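Local coordinates for glideosome-associated protein 50 (Plasmodium falciparum 3D7, PDB 3TGH) that serves in the glideosome complex of the parasite's inner membrane complex, has a purple acid phosphatase fold, and may anchor the machinery of gliding and invasion, at residues P200-G205 and M245-C250; H233-E238 and M255-S260; S271-F276 and F290-K295. All coordinates share one frame; numbering follows the deposited sequence.

Contact 1: P200-G205 and M245-C250; sequences PIYSSG and MAHITC
No direct hydrogen bond joins Tyr202, Ser203 and the rest of loop 200-205 to His247 and Thr249 of strand 245-250; the polar contact runs through three waters beside a T-shaped aromatic pair. Tyr202 turns its edge to the face of His247, with CD2 lying over the centre of the imidazole, 3.5 Å from NE2. The ring planes stand 66° apart. The chi1 of His247, -61°, sets CG beside its own backbone N, and from there the ring rises toward the loop. Ile201 flanks both rings: its CG2 lies over the centre of one phenol face, whereas CD1 comes near the imidazole plane at the edge, 4.1 Å from CE1. One water accepts from Tyr202 N and is hydrogen-bonded to His247 ND1 at 2.8 Å. Two others meet at Thr249 OG1: one donates to Tyr202 O, and the second donates to Ser203 OG at 2.6 Å. Ser203 OG also accepts from Gly205 N at 2.9 Å, closing an ST turn, and is hydrogen-bonded to Asp234. Leu218 of helix 218-223 and Ile240 of strand 237-242 touch Tyr202, while Pro200 packs against His233, a metal ligand, which places this loop beside the metal site of the calcineurin-like phosphoesterase fold. The chemistry implies a buried but hydrated interface, in which ordered waters satisfy ND1 of the histidine and the threonine hydroxyl while the aromatic pair, with Ile201 at the imidazole edge, contributes direct packing between loop and strand.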
loop_
_atom_site.group_PDB
_atom_site.type_symbol
_atom_site.label_atom_id
_atom_site.label_comp_id
_atom_site.label_asym_id
_atom_site.label_seq_id
_atom_site.Cartn_x
_atom_site.Cartn_y
_atom_site.Cartn_z
ATOM N N PRO A 200 -9.503 4.393 -2.286
ATOM C CA PRO A 200 -8.980 5.493 -3.109
ATOM C C PRO A 200 -9.673 6.826 -2.860
ATOM O O PRO A 200 -10.852 6.865 -2.504
ATOM C CB PRO A 200 -9.253 5.042 -4.551
ATOM C CG PRO A 200 -10.176 3.908 -4.460
ATOM C CD PRO A 200 -10.065 3.311 -3.104
ATOM N N ILE A 201 -8.927 7.907 -3.064
ATOM C CA ILE A 201 -9.480 9.244 -3.114
ATOM C C ILE A 201 -10.182 9.419 -4.466
ATOM O O ILE A 201 -11.325 9.874 -4.526
ATOM C CB ILE A 201 -8.378 10.306 -2.962
ATOM C CG1 ILE A 201 -7.756 10.230 -1.567
ATOM C CG2 ILE A 201 -8.940 11.713 -3.247
ATOM C CD1 ILE A 201 -6.427 10.985 -1.439
ATOM N N TYR A 202 -9.480 9.050 -5.539
ATOM C CA TYR A 202 -9.997 9.167 -6.901
ATOM C C TYR A 202 -9.986 7.798 -7.555
ATOM O O TYR A 202 -8.998 7.071 -7.463
ATOM C CB TYR A 202 -9.140 10.121 -7.725
ATOM C CG TYR A 202 -9.151 11.559 -7.268
ATOM C CD1 TYR A 202 -10.349 12.227 -7.010
ATOM C CD2 TYR A 202 -7.961 12.270 -7.133
ATOM C CE1 TYR A 202 -10.351 13.554 -6.606
ATOM C CE2 TYR A 202 -7.956 13.596 -6.735
ATOM C CZ TYR A 202 -9.151 14.235 -6.481
ATOM O OH TYR A 202 -9.135 15.549 -6.081
ATOM N N SER A 203 -11.088 7.447 -8.216
ATOM C CA SER A 203 -11.205 6.144 -8.872
ATOM C C SER A 203 -12.320 6.152 -9.914
ATOM O O SER A 203 -13.417 6.660 -9.659
ATOM C CB SER A 203 -11.473 5.043 -7.842
ATOM O OG SER A 203 -11.674 3.769 -8.443
ATOM N N SER A 204 -12.027 5.568 -11.072
ATOM C CA SER A 204 -13.037 5.324 -12.101
ATOM C C SER A 204 -13.765 3.996 -11.850
ATOM O O SER A 204 -14.704 3.656 -12.576
ATOM C CB SER A 204 -12.397 5.318 -13.496
ATOM O OG SER A 204 -11.683 6.516 -13.749
ATOM N N GLY A 205 -13.336 3.261 -10.824
ATOM C CA GLY A 205 -13.936 1.982 -10.448
ATOM C C GLY A 205 -15.212 2.131 -9.636
ATOM O O GLY A 205 -15.753 3.232 -9.508
ATOM N N MET A 245 0.874 14.385 -8.453
ATOM C CA MET A 245 0.641 13.234 -7.589
ATOM C C MET A 245 -0.076 12.168 -8.395
ATOM O O MET A 245 -1.056 12.463 -9.085
ATOM C CB MET A 245 -0.209 13.609 -6.373
ATOM C CG MET A 245 -0.303 12.486 -5.341
ATOM S SD MET A 245 -1.369 12.820 -3.924
ATOM C CE MET A 245 -0.909 14.505 -3.515
ATOM N N ALA A 246 0.419 10.939 -8.313
ATOM C CA ALA A 246 -0.219 9.813 -8.966
ATOM C C ALA A 246 -1.093 9.062 -7.962
ATOM O O ALA A 246 -0.641 8.689 -6.885
ATOM C CB ALA A 246 0.816 8.879 -9.565
ATOM N N HIS A 247 -2.347 8.844 -8.337
ATOM C CA HIS A 247 -3.247 7.990 -7.586
ATOM C C HIS A 247 -3.279 6.656 -8.306
ATOM O O HIS A 247 -3.702 6.571 -9.459
ATOM C CB HIS A 247 -4.642 8.613 -7.528
ATOM C CG HIS A 247 -4.673 9.950 -6.859
ATOM N ND1 HIS A 247 -5.099 10.121 -5.560
ATOM C CD2 HIS A 247 -4.299 11.175 -7.299
ATOM C CE1 HIS A 247 -5.003 11.398 -5.234
ATOM N NE2 HIS A 247 -4.525 12.060 -6.275
ATOM N N ILE A 248 -2.798 5.617 -7.642
ATOM C CA ILE A 248 -2.719 4.310 -8.249
ATOM C C ILE A 248 -3.679 3.376 -7.541
ATOM O O ILE A 248 -3.600 3.215 -6.319
ATOM C CB ILE A 248 -1.299 3.744 -8.162
ATOM C CG1 ILE A 248 -0.330 4.603 -8.985
ATOM C CG2 ILE A 248 -1.288 2.296 -8.629
ATOM C CD1 ILE A 248 1.119 4.183 -8.856
ATOM N N THR A 249 -4.589 2.771 -8.309
ATOM C CA THR A 249 -5.414 1.692 -7.809
ATOM C C THR A 249 -4.797 0.366 -8.244
ATOM O O THR A 249 -4.467 0.157 -9.425
ATOM C CB THR A 249 -6.860 1.747 -8.320
ATOM O OG1 THR A 249 -7.405 3.045 -8.078
ATOM C CG2 THR A 249 -7.707 0.700 -7.602
ATOM N N CYS A 250 -4.632 -0.515 -7.270
ATOM C CA CYS A 250 -4.070 -1.834 -7.487
ATOM C C CYS A 250 -4.887 -2.797 -6.636
ATOM O O CYS A 250 -4.412 -3.319 -5.626
ATOM C CB CYS A 250 -2.585 -1.825 -7.120
ATOM S SG CYS A 250 -1.706 -3.318 -7.553
HETATM O O HOH W 1 -6.698 7.971 -4.828
HETATM O O HOH W 2 -6.452 5.522 -7.532
HETATM O O HOH W 3 -9.570 2.870 -9.756
#

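Contact 2: H233-E238 and M255-S260; sequences HDNNME and MSQGKS. With CO (cobalt (II) ion), chain G.
Asn235 and Gln257 cross their side chains at about a right angle where the loop carrying the metal ligand His233 meets loop 255-260 of the metallophosphoesterase fold. Asn235 is the centre of an inverse gamma turn. With chi1 at 57°, CG of Gln257 sits between its own backbone N and carbonyl carbon; beyond it the chain is extended and delivers OE1 to Asn235 N at 2.9 Å. This bond is nearly straight, although the N-H approaches from above the amide plane, 51° out of it. Gln257 N returns a bond to Asn235 O at 3.0 Å, this time in the carbonyl plane, so side chain and backbone of the glutamine together grip both backbone polar groups of Asn235. The two amide planes are turned 43° apart. Met255 crosses Asn235 obliquely, its chain bent at chi3, and lays CE against the amide, 3.6 Å from OD1; ND2 of that amide is bonded to Gly251 O. Just before Asp234 in the chain, His233 directs its CB away from loop 255-260, and its ND1 is hydrogen-bonded to Asp198. Its NE2 binds a cobalt ion at 2.2 Å, and four waters also coordinate the metal.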
loop_
_atom_site.group_PDB
_atom_site.type_symbol
_atom_site.label_atom_id
_atom_site.label_comp_id
_atom_site.label_asym_id
_atom_site.label_seq_id
_atom_site.Cartn_x
_atom_site.Cartn_y
_atom_site.Cartn_z
ATOM N N HIS A 233 -9.325 -1.677 -2.968
ATOM C CA HIS A 233 -10.763 -1.577 -2.709
ATOM C C HIS A 233 -11.589 -1.794 -3.968
ATOM O O HIS A 233 -12.404 -2.705 -4.023
ATOM C CB HIS A 233 -11.126 -0.240 -2.058
ATOM C CG HIS A 233 -12.459 -0.253 -1.392
ATOM N ND1 HIS A 233 -12.614 -0.509 -0.046
ATOM C CD2 HIS A 233 -13.702 -0.060 -1.888
ATOM C CE1 HIS A 233 -13.900 -0.462 0.260
ATOM N NE2 HIS A 233 -14.579 -0.196 -0.841
ATOM N N ASP A 234 -11.389 -0.941 -4.962
ATOM C CA ASP A 234 -11.944 -1.174 -6.289
ATOM C C ASP A 234 -11.088 -2.220 -7.000
ATOM O O ASP A 234 -9.862 -2.109 -7.044
ATOM C CB ASP A 234 -12.009 0.133 -7.079
ATOM C CG ASP A 234 -13.067 1.083 -6.539
ATOM O OD1 ASP A 234 -14.089 0.597 -6.007
ATOM O OD2 ASP A 234 -12.887 2.317 -6.643
ATOM N N ASN A 235 -11.741 -3.245 -7.539
ATOM C CA ASN A 235 -11.052 -4.412 -8.077
ATOM C C ASN A 235 -10.645 -4.203 -9.523
ATOM O O ASN A 235 -11.169 -4.842 -10.446
ATOM C CB ASN A 235 -11.898 -5.673 -7.910
ATOM C CG ASN A 235 -12.286 -5.924 -6.470
ATOM O OD1 ASN A 235 -13.450 -6.181 -6.176
ATOM N ND2 ASN A 235 -11.314 -5.834 -5.559
ATOM N N ASN A 236 -9.699 -3.288 -9.698
ATOM C CA ASN A 236 -9.180 -2.928 -11.005
ATOM C C ASN A 236 -7.805 -2.304 -10.844
ATOM O O ASN A 236 -7.306 -2.147 -9.712
ATOM C CB ASN A 236 -10.145 -1.973 -11.730
ATOM C CG ASN A 236 -10.385 -0.682 -10.968
ATOM O OD1 ASN A 236 -11.404 -0.530 -10.299
ATOM N ND2 ASN A 236 -9.451 0.254 -11.070
ATOM N N MET A 237 -7.185 -1.977 -11.969
ATOM C CA MET A 237 -5.941 -1.221 -11.966
ATOM C C MET A 237 -6.213 0.121 -12.617
ATOM O O MET A 237 -6.992 0.209 -13.573
ATOM C CB MET A 237 -4.841 -1.983 -12.713
ATOM C CG MET A 237 -4.416 -3.269 -11.997
ATOM S SD MET A 237 -3.059 -4.184 -12.793
ATOM C CE MET A 237 -3.670 -4.335 -14.452
ATOM N N GLU A 238 -5.589 1.167 -12.094
ATOM C CA GLU A 238 -5.754 2.506 -12.648
ATOM C C GLU A 238 -4.641 3.442 -12.200
ATOM O O GLU A 238 -4.066 3.271 -11.114
ATOM C CB GLU A 238 -7.110 3.096 -12.231
ATOM C CG GLU A 238 -7.331 4.551 -12.689
ATOM C CD GLU A 238 -8.788 4.974 -12.705
ATOM O OE1 GLU A 238 -9.556 4.572 -11.803
ATOM O OE2 GLU A 238 -9.164 5.728 -13.624
ATOM N N MET A 255 -9.593 -10.628 -7.946
ATOM C CA MET A 255 -10.911 -10.419 -8.554
ATOM C C MET A 255 -10.877 -9.242 -9.487
ATOM O O MET A 255 -10.066 -8.332 -9.326
ATOM C CB MET A 255 -11.965 -10.083 -7.492
ATOM C CG MET A 255 -12.147 -11.096 -6.399
ATOM S SD MET A 255 -13.313 -10.473 -5.171
ATOM C CE MET A 255 -12.362 -9.166 -4.388
ATOM N N SER A 256 -11.816 -9.243 -10.424
ATOM C CA SER A 256 -11.970 -8.178 -11.391
ATOM C C SER A 256 -13.420 -7.709 -11.402
ATOM O O SER A 256 -14.342 -8.522 -11.446
ATOM C CB SER A 256 -11.606 -8.686 -12.784
ATOM O OG SER A 256 -11.993 -7.749 -13.782
ATOM N N GLN A 257 -13.618 -6.400 -11.350
ATOM C CA GLN A 257 -14.916 -5.825 -11.670
ATOM C C GLN A 257 -14.683 -4.874 -12.836
ATOM O O GLN A 257 -13.693 -4.125 -12.846
ATOM C CB GLN A 257 -15.570 -5.156 -10.456
ATOM C CG GLN A 257 -14.752 -4.073 -9.809
ATOM C CD GLN A 257 -15.177 -3.746 -8.374
ATOM O OE1 GLN A 257 -14.618 -2.846 -7.757
ATOM N NE2 GLN A 257 -16.163 -4.470 -7.849
ATOM N N GLY A 258 -15.592 -4.933 -13.808
ATOM C CA GLY A 258 -15.387 -4.393 -15.158
ATOM C C GLY A 258 -15.058 -2.919 -15.271
ATOM O O GLY A 258 -14.664 -2.288 -14.299
ATOM N N LYS A 259 -15.238 -2.361 -16.468
ATOM C CA LYS A 259 -14.749 -1.003 -16.765
ATOM C C LYS A 259 -15.496 0.144 -16.058
ATOM O O LYS A 259 -14.978 1.267 -15.988
ATOM C CB LYS A 259 -14.688 -0.761 -18.283
ATOM C CG LYS A 259 -13.276 -0.851 -18.880
ATOM C CD LYS A 259 -12.633 -2.235 -18.720
ATOM C CE LYS A 259 -11.192 -2.220 -19.219
ATOM N NZ LYS A 259 -10.436 -3.453 -18.868
ATOM N N SER A 260 -16.692 -0.142 -15.534
ATOM C CA SER A 260 -17.530 0.861 -14.858
ATOM C C SER A 260 -18.046 1.900 -15.855
ATOM O O SER A 260 -17.963 1.696 -17.070
ATOM C CB SER A 260 -16.764 1.542 -13.714
ATOM O OG SER A 260 -17.642 2.257 -12.863
HETATM CO CO CO G . -16.657 0.480 -0.758
HETATM O O HOH W 4 -17.299 -1.268 -0.008
HETATM O O HOH W 5 -16.533 0.885 1.656
HETATM O O HOH W 6 -17.112 0.034 -2.965
HETATM O O HOH W 7 -16.119 2.806 -1.008
#

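Contact 3: S271-F276 and F290-K295; sequences SSDIGF and FVSSKK
Phe276 and Val291 form the close-packed part of this end of the beta hairpin 275-282/285-292, and Asp273 with Lys294 its looser, solvent side. The two apolar side chains lie side by side, pointing the same way. Phe276 takes chi1 of 59°, which places CG between its backbone N and carbonyl carbon, and Val291 CB sits over the ring face, offset toward the rim, in a CH-pi contact 3.9 Å from the centroid. Reciprocal backbone bonds join the pair, and next to it Gly275 CA approaches Val291 O to 3.1 Å in a CA-H...O contact. Ile274 O takes two donors from Ser293: N in the carbonyl plane and OG, also at 2.8 Å, from above it. Further out, Ser292 OG donates to Asp273 OD2 at 2.6 Å, on the anti side and somewhat out of the carboxylate plane, and accepts from Lys294 N in an ST turn. The bent, exposed Lys294 chain crosses Asp273 at about a right angle and makes a weak salt bridge from NZ to OD1 at 3.4 Å. Helix 17-32 packs on the Phe276 side, where Phe26 and Phe29 meet the ring edge-to-face, while Ile299 of strand 297-305 touches Asp273 and Ser292.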
loop_
_atom_site.group_PDB
_atom_site.type_symbol
_atom_site.label_atom_id
_atom_site.label_comp_id
_atom_site.label_asym_id
_atom_site.label_seq_id
_atom_site.Cartn_x
_atom_site.Cartn_y
_atom_site.Cartn_z
ATOM N N SER A 271 -7.663 -0.621 -16.244
ATOM C CA SER A 271 -7.876 -2.004 -16.663
ATOM C C SER A 271 -8.580 -2.799 -15.571
ATOM O O SER A 271 -8.249 -2.677 -14.395
ATOM C CB SER A 271 -6.546 -2.675 -16.993
ATOM O OG SER A 271 -6.740 -4.025 -17.370
ATOM N N SER A 272 -9.542 -3.624 -15.972
ATOM C CA SER A 272 -10.221 -4.523 -15.050
ATOM C C SER A 272 -9.471 -5.853 -14.908
ATOM O O SER A 272 -9.906 -6.720 -14.159
ATOM C CB SER A 272 -11.663 -4.771 -15.513
ATOM O OG SER A 272 -11.689 -5.397 -16.778
ATOM N N ASP A 273 -8.344 -6.009 -15.610
ATOM C CA ASP A 273 -7.549 -7.237 -15.542
ATOM C C ASP A 273 -7.082 -7.537 -14.112
ATOM O O ASP A 273 -6.737 -6.624 -13.365
ATOM C CB ASP A 273 -6.304 -7.147 -16.435
ATOM C CG ASP A 273 -6.618 -7.265 -17.919
ATOM O OD1 ASP A 273 -7.802 -7.153 -18.305
ATOM O OD2 ASP A 273 -5.659 -7.472 -18.696
ATOM N N ILE A 274 -7.073 -8.819 -13.758
ATOM C CA ILE A 274 -6.431 -9.285 -12.534
ATOM C C ILE A 274 -4.934 -9.105 -12.729
ATOM O O ILE A 274 -4.392 -9.452 -13.782
ATOM C CB ILE A 274 -6.813 -10.754 -12.237
ATOM C CG1 ILE A 274 -8.262 -10.808 -11.763
ATOM C CG2 ILE A 274 -5.892 -11.380 -11.183
ATOM C CD1 ILE A 274 -8.833 -12.203 -11.692
ATOM N N GLY A 275 -4.272 -8.519 -11.737
ATOM C CA GLY A 275 -2.864 -8.191 -11.879
ATOM C C GLY A 275 -2.240 -7.553 -10.657
ATOM O O GLY A 275 -2.724 -7.713 -9.538
ATOM N N PHE A 276 -1.156 -6.824 -10.886
ATOM C CA PHE A 276 -0.387 -6.215 -9.808
ATOM C C PHE A 276 0.517 -5.138 -10.390
ATOM O O PHE A 276 0.583 -4.976 -11.616
ATOM C CB PHE A 276 0.433 -7.289 -9.070
ATOM C CG PHE A 276 1.399 -8.042 -9.954
ATOM C CD1 PHE A 276 2.706 -7.599 -10.117
ATOM C CD2 PHE A 276 1.005 -9.200 -10.604
ATOM C CE1 PHE A 276 3.588 -8.279 -10.943
ATOM C CE2 PHE A 276 1.877 -9.896 -11.419
ATOM C CZ PHE A 276 3.174 -9.443 -11.589
ATOM N N PHE A 290 2.281 -1.730 -14.671
ATOM C CA PHE A 290 1.051 -2.463 -14.404
ATOM C C PHE A 290 1.083 -3.773 -15.174
ATOM O O PHE A 290 1.185 -3.771 -16.398
ATOM C CB PHE A 290 -0.163 -1.641 -14.833
ATOM C CG PHE A 290 -0.404 -0.436 -13.979
ATOM C CD1 PHE A 290 0.292 0.747 -14.207
ATOM C CD2 PHE A 290 -1.327 -0.484 -12.941
ATOM C CE1 PHE A 290 0.076 1.861 -13.407
ATOM C CE2 PHE A 290 -1.556 0.621 -12.143
ATOM C CZ PHE A 290 -0.857 1.799 -12.376
ATOM N N VAL A 291 0.990 -4.883 -14.451
ATOM C CA VAL A 291 1.118 -6.210 -15.032
ATOM C C VAL A 291 -0.223 -6.923 -15.009
ATOM O O VAL A 291 -0.880 -7.001 -13.965
ATOM C CB VAL A 291 2.150 -7.066 -14.262
ATOM C CG1 VAL A 291 2.277 -8.436 -14.900
ATOM C CG2 VAL A 291 3.499 -6.355 -14.215
ATOM N N SER A 292 -0.632 -7.419 -16.172
ATOM C CA SER A 292 -1.857 -8.190 -16.309
ATOM C C SER A 292 -1.560 -9.684 -16.285
ATOM O O SER A 292 -0.676 -10.160 -17.000
ATOM C CB SER A 292 -2.581 -7.829 -17.618
ATOM O OG SER A 292 -3.566 -8.793 -17.924
ATOM N N SER A 293 -2.335 -10.416 -15.488
ATOM C CA SER A 293 -2.219 -11.871 -15.372
ATOM C C SER A 293 -2.719 -12.628 -16.604
ATOM O O SER A 293 -2.588 -13.852 -16.670
ATOM C CB SER A 293 -3.003 -12.368 -14.155
ATOM O OG SER A 293 -4.404 -12.213 -14.346
ATOM N N LYS A 294 -3.300 -11.915 -17.565
ATOM C CA LYS A 294 -3.816 -12.553 -18.778
ATOM C C LYS A 294 -2.694 -13.346 -19.446
ATOM O O LYS A 294 -2.854 -14.530 -19.733
ATOM C CB LYS A 294 -4.394 -11.513 -19.743
ATOM C CG LYS A 294 -5.577 -12.013 -20.560
ATOM C CD LYS A 294 -6.909 -11.677 -19.894
ATOM C CE LYS A 294 -7.354 -10.258 -20.210
ATOM N NZ LYS A 294 -8.769 -10.028 -19.827
ATOM N N LYS A 295 -1.557 -12.692 -19.676
ATOM C CA LYS A 295 -0.355 -13.386 -20.163
ATOM C C LYS A 295 0.948 -12.822 -19.588
ATOM O O LYS A 295 2.011 -12.944 -20.195
ATOM C CB LYS A 295 -0.327 -13.411 -21.697
ATOM C CG LYS A 295 -0.694 -12.103 -22.388
ATOM C CD LYS A 295 -0.724 -12.265 -23.915
ATOM C CE LYS A 295 -1.870 -13.167 -24.386
ATOM N NZ LYS A 295 -1.865 -13.371 -25.865
#

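Overall arrangement
Contacts 1 and 2 lie at one mixed sheet of the phosphoesterase fold, near the metal-site loops; contact 3 lies at the other, away from the metal site. Contacts 1 and 2 have centres 11 Å apart and alternate along the chain; their neighbouring strands 237-242 and 245-250 belong to one sheet, and Ser203 and Ser204 reach Asp234 and Glu238. Contact 3 follows both in sequence and belongs to the hairpin 275-282/285-292. Its centre is 10 Å from that of contact 2, joined through Ser256 to Ser272 and Met237 to Ser271, and 16 Å from contact 1, where Phe290 packs on Ile248. Contact 2, which includes metal-binding His233, thus touches both of the others.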